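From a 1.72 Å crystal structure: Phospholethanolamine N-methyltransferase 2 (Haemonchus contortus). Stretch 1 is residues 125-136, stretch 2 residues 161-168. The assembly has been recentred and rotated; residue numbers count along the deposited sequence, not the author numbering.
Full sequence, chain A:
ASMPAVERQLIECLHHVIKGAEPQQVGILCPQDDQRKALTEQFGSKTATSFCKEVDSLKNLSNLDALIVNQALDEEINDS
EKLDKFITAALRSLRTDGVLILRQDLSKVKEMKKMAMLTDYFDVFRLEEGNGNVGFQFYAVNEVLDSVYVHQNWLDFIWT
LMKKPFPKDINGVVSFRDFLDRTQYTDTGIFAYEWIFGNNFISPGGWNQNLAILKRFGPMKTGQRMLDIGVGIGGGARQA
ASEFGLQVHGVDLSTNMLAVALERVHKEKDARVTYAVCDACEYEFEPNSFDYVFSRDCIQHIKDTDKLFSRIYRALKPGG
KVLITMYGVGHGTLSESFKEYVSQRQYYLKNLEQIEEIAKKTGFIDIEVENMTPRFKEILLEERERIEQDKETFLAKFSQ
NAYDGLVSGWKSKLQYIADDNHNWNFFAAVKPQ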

# COMPACT_ATOMS: atom_id res chain seq x y z
N PHE A 125 -14.64 -9.54 9.63
CA PHE A 125 -16.06 -9.79 9.84
C PHE A 125 -16.63 -10.91 8.96
O PHE A 125 -16.38 -10.97 7.76
CB PHE A 125 -16.88 -8.51 9.65
CG PHE A 125 -18.26 -8.58 10.26
CD1 PHE A 125 -18.48 -8.13 11.55
CD2 PHE A 125 -19.33 -9.10 9.54
CE1 PHE A 125 -19.75 -8.19 12.12
CE2 PHE A 125 -20.60 -9.16 10.10
CZ PHE A 125 -20.81 -8.70 11.39
N ARG A 126 -17.40 -11.80 9.58
CA ARG A 126 -18.03 -12.90 8.84
C ARG A 126 -19.52 -12.98 9.15
O ARG A 126 -19.95 -12.76 10.28
CB ARG A 126 -17.35 -14.23 9.18
CG ARG A 126 -15.92 -14.37 8.67
CD ARG A 126 -15.86 -14.39 7.15
NE ARG A 126 -14.49 -14.46 6.63
CZ ARG A 126 -13.78 -13.40 6.26
NH1 ARG A 126 -14.31 -12.18 6.33
NH2 ARG A 126 -12.55 -13.56 5.79
N LEU A 127 -20.32 -13.27 8.12
CA LEU A 127 -21.76 -13.42 8.31
C LEU A 127 -22.22 -14.76 7.76
O LEU A 127 -21.84 -15.15 6.66
CB LEU A 127 -22.50 -12.28 7.59
CG LEU A 127 -24.03 -12.37 7.61
CD1 LEU A 127 -24.53 -12.29 9.03
CD2 LEU A 127 -24.65 -11.27 6.73
N GLU A 128 -23.03 -15.47 8.54
CA GLU A 128 -23.60 -16.72 8.02
C GLU A 128 -24.59 -16.45 6.88
O GLU A 128 -25.51 -15.65 7.01
CB GLU A 128 -24.29 -17.50 9.14
CG GLU A 128 -25.06 -18.71 8.62
CD GLU A 128 -25.80 -19.46 9.71
OE1 GLU A 128 -25.15 -19.87 10.70
OE2 GLU A 128 -27.03 -19.64 9.58
N GLU A 129 -24.39 -17.13 5.76
CA GLU A 129 -25.31 -17.03 4.63
C GLU A 129 -25.37 -18.38 3.93
O GLU A 129 -24.38 -18.83 3.35
CB GLU A 129 -24.87 -15.92 3.66
CG GLU A 129 -25.73 -15.80 2.41
CD GLU A 129 -25.24 -14.72 1.45
OE1 GLU A 129 -24.82 -15.07 0.33
OE2 GLU A 129 -25.29 -13.52 1.81
N GLY A 130 -26.52 -19.03 3.99
CA GLY A 130 -26.63 -20.38 3.46
C GLY A 130 -25.82 -21.35 4.31
O GLY A 130 -25.85 -21.26 5.54
N ASN A 131 -25.10 -22.25 3.66
CA ASN A 131 -24.30 -23.24 4.39
C ASN A 131 -22.83 -22.88 4.53
O ASN A 131 -21.98 -23.75 4.76
CB ASN A 131 -24.47 -24.64 3.77
CG ASN A 131 -25.44 -25.51 4.55
OD1 ASN A 131 -25.06 -26.56 5.08
ND2 ASN A 131 -26.69 -25.06 4.65
N GLY A 132 -22.53 -21.59 4.41
CA GLY A 132 -21.18 -21.09 4.61
C GLY A 132 -21.24 -19.65 5.10
O GLY A 132 -22.29 -19.18 5.53
N ASN A 133 -20.10 -18.96 5.04
CA ASN A 133 -20.05 -17.56 5.44
C ASN A 133 -19.85 -16.62 4.26
O ASN A 133 -19.42 -17.04 3.18
CB ASN A 133 -18.92 -17.33 6.45
CG ASN A 133 -19.23 -17.89 7.82
OD1 ASN A 133 -20.39 -18.01 8.21
ND2 ASN A 133 -18.19 -18.21 8.58
N VAL A 134 -20.20 -15.35 4.46
CA VAL A 134 -19.83 -14.31 3.51
C VAL A 134 -19.09 -13.23 4.27
O VAL A 134 -19.23 -13.09 5.49
CB VAL A 134 -21.04 -13.68 2.79
CG1 VAL A 134 -21.70 -14.70 1.87
CG2 VAL A 134 -22.05 -13.11 3.80
N GLY A 135 -18.29 -12.45 3.54
CA GLY A 135 -17.54 -11.37 4.16
C GLY A 135 -16.98 -10.49 3.07
O GLY A 135 -17.20 -10.74 1.88
N PHE A 136 -16.24 -9.46 3.45
CA PHE A 136 -15.64 -8.59 2.45
C PHE A 136 -14.19 -8.94 2.18
O PHE A 136 -13.38 -9.08 3.10
CB PHE A 136 -15.73 -7.12 2.88
CG PHE A 136 -17.10 -6.54 2.74
CD1 PHE A 136 -17.68 -6.41 1.48
CD2 PHE A 136 -17.82 -6.12 3.85
CE1 PHE A 136 -18.96 -5.87 1.34
CE2 PHE A 136 -19.09 -5.58 3.73
CZ PHE A 136 -19.67 -5.46 2.46
N LEU A 161 -14.19 -2.63 -1.30
CA LEU A 161 -14.27 -4.01 -0.78
C LEU A 161 -15.24 -4.81 -1.64
O LEU A 161 -16.12 -4.23 -2.26
CB LEU A 161 -14.78 -3.99 0.66
CG LEU A 161 -14.05 -3.08 1.66
CD1 LEU A 161 -14.86 -2.94 2.95
CD2 LEU A 161 -12.67 -3.62 1.96
N MET A 162 -15.08 -6.13 -1.68
CA MET A 162 -15.97 -6.96 -2.49
C MET A 162 -16.55 -8.08 -1.65
O MET A 162 -15.83 -8.72 -0.88
CB MET A 162 -15.18 -7.54 -3.67
CG MET A 162 -16.01 -8.36 -4.66
SD MET A 162 -15.18 -8.61 -6.25
CE MET A 162 -13.60 -7.81 -5.92
N LYS A 163 -17.85 -8.34 -1.79
CA LYS A 163 -18.48 -9.43 -1.05
C LYS A 163 -18.06 -10.78 -1.63
O LYS A 163 -18.17 -10.99 -2.84
CB LYS A 163 -20.00 -9.33 -1.14
CG LYS A 163 -20.73 -10.40 -0.33
CD LYS A 163 -22.24 -10.33 -0.53
CE LYS A 163 -22.93 -11.46 0.23
NZ LYS A 163 -24.42 -11.35 0.18
N LYS A 164 -17.61 -11.69 -0.77
CA LYS A 164 -17.13 -13.01 -1.21
C LYS A 164 -17.63 -14.10 -0.27
O LYS A 164 -17.96 -13.83 0.89
CB LYS A 164 -15.60 -13.05 -1.26
CG LYS A 164 -14.98 -12.13 -2.29
CD LYS A 164 -15.31 -12.59 -3.70
CE LYS A 164 -14.56 -11.75 -4.73
NZ LYS A 164 -14.89 -12.14 -6.13
N PRO A 165 -17.71 -15.34 -0.77
CA PRO A 165 -18.04 -16.49 0.09
C PRO A 165 -16.79 -16.99 0.82
O PRO A 165 -15.69 -16.95 0.25
CB PRO A 165 -18.52 -17.53 -0.92
CG PRO A 165 -17.72 -17.24 -2.16
CD PRO A 165 -17.62 -15.72 -2.20
N PHE A 166 -16.96 -17.46 2.06
CA PHE A 166 -15.82 -17.99 2.83
C PHE A 166 -16.15 -19.30 3.54
O PHE A 166 -17.29 -19.51 3.97
CB PHE A 166 -15.36 -16.97 3.89
CG PHE A 166 -14.70 -15.75 3.32
CD1 PHE A 166 -13.34 -15.74 3.04
CD2 PHE A 166 -15.43 -14.60 3.09
CE1 PHE A 166 -12.72 -14.60 2.52
CE2 PHE A 166 -14.83 -13.46 2.58
CZ PHE A 166 -13.48 -13.46 2.29
N PRO A 167 -15.14 -20.18 3.69
CA PRO A 167 -15.28 -21.40 4.50
C PRO A 167 -15.65 -21.06 5.95
O PRO A 167 -15.65 -19.89 6.32
CB PRO A 167 -13.88 -22.02 4.47
CG PRO A 167 -13.26 -21.49 3.23
CD PRO A 167 -13.81 -20.10 3.06
N LYS A 168 -15.95 -22.07 6.76
CA LYS A 168 -16.42 -21.83 8.12
C LYS A 168 -15.31 -22.02 9.16
O LYS A 168 -14.45 -21.16 9.33
CB LYS A 168 -17.62 -22.73 8.44
CG LYS A 168 -18.64 -22.81 7.31
CD LYS A 168 -19.98 -23.33 7.81
CE LYS A 168 -20.78 -22.23 8.49
NZ LYS A 168 -21.91 -22.79 9.28
O HOH W 1 -24.82 -13.48 -1.86

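Stretch 1 forms a β-hairpin whose second strand, residues 132-136, pairs with the strand at 161-166 of stretch 2. The two paired strands run antiparallel, their N-to-C directions 147° apart, and the contact buries 744 Å² summed over both sides. Asn-133 and Phe-166 form a hydrogen-bonded pair, with Asn-133 N donating to Phe-166 O at 3.1 Å and Phe-166 N to Asn-133 O at 2.7 Å. The pattern repeats at Gly-135 and Lys-164, where Gly-135 N lies 3.0 Å from Lys-164 O and Lys-164 N lies 2.8 Å from Gly-135 O. Between these pairs Val-134 faces Pro-165, a non-hydrogen-bonded position at which proline's lack of an amide hydrogen costs no bond to stretch 1. Here the strands come close, Val-134 CA to Pro-165 CA 4.4 Å, and CA-H...O contacts supplement the ladder: Val-134 CA is 3.3 Å from Lys-164 O, and Pro-165 CA is 3.4 Å from Asn-133 O.

Within stretch 1, a type II' turn from Glu-129 to Gly-132 closes the hairpin. Gly-130 adopts a positive phi of 69°, which favours glycine. Mutual backbone hydrogen bonds between Leu-127 and Val-134 hold the first strand against the second, so Val-134 joins the hairpin on one side while its neighbours Asn-133 and Gly-135 bond to stretch 2.

On the sheet face carrying Asn-133 and Phe-166, the main side-chain contact is a cation-π stack. The guanidinium of Arg-126 lies flat on the Phe-166 ring, the planes inclined by only 16°, with Arg-126 CZ 3.7 Å from the centroid of the Phe-166 ring. Arg-126 NH1 also donates to its neighbour's carbonyl, Phe-125 O, at 2.8 Å, which helps fix the group in place. Gly-135 makes room for this arrangement: its N meets the edge of the aromatic ring, 3.6 Å from Phe-166 CD2, and a CB at this position would clash with Arg-126 NH1.

The opposite face carries Val-134, Phe-136 and Lys-163. Lys-163 extends with all four chi angles t, its aliphatic portion passing Val-134 (Lys-163 CE to Val-134 CG1, 3.8 Å) before its ammonium reaches the first hairpin strand. There Lys-163 NZ forms a salt bridge with Glu-129 OE2 at 2.9 Å. A water reinforces the link, donating to Glu-129 OE1 and accepting from Lys-163 NZ. Further along, the buried Phe-136 ring packs on Leu-161, with Phe-136 CD1 3.9 Å from Leu-161 CB, giving this end of the contact an apolar character.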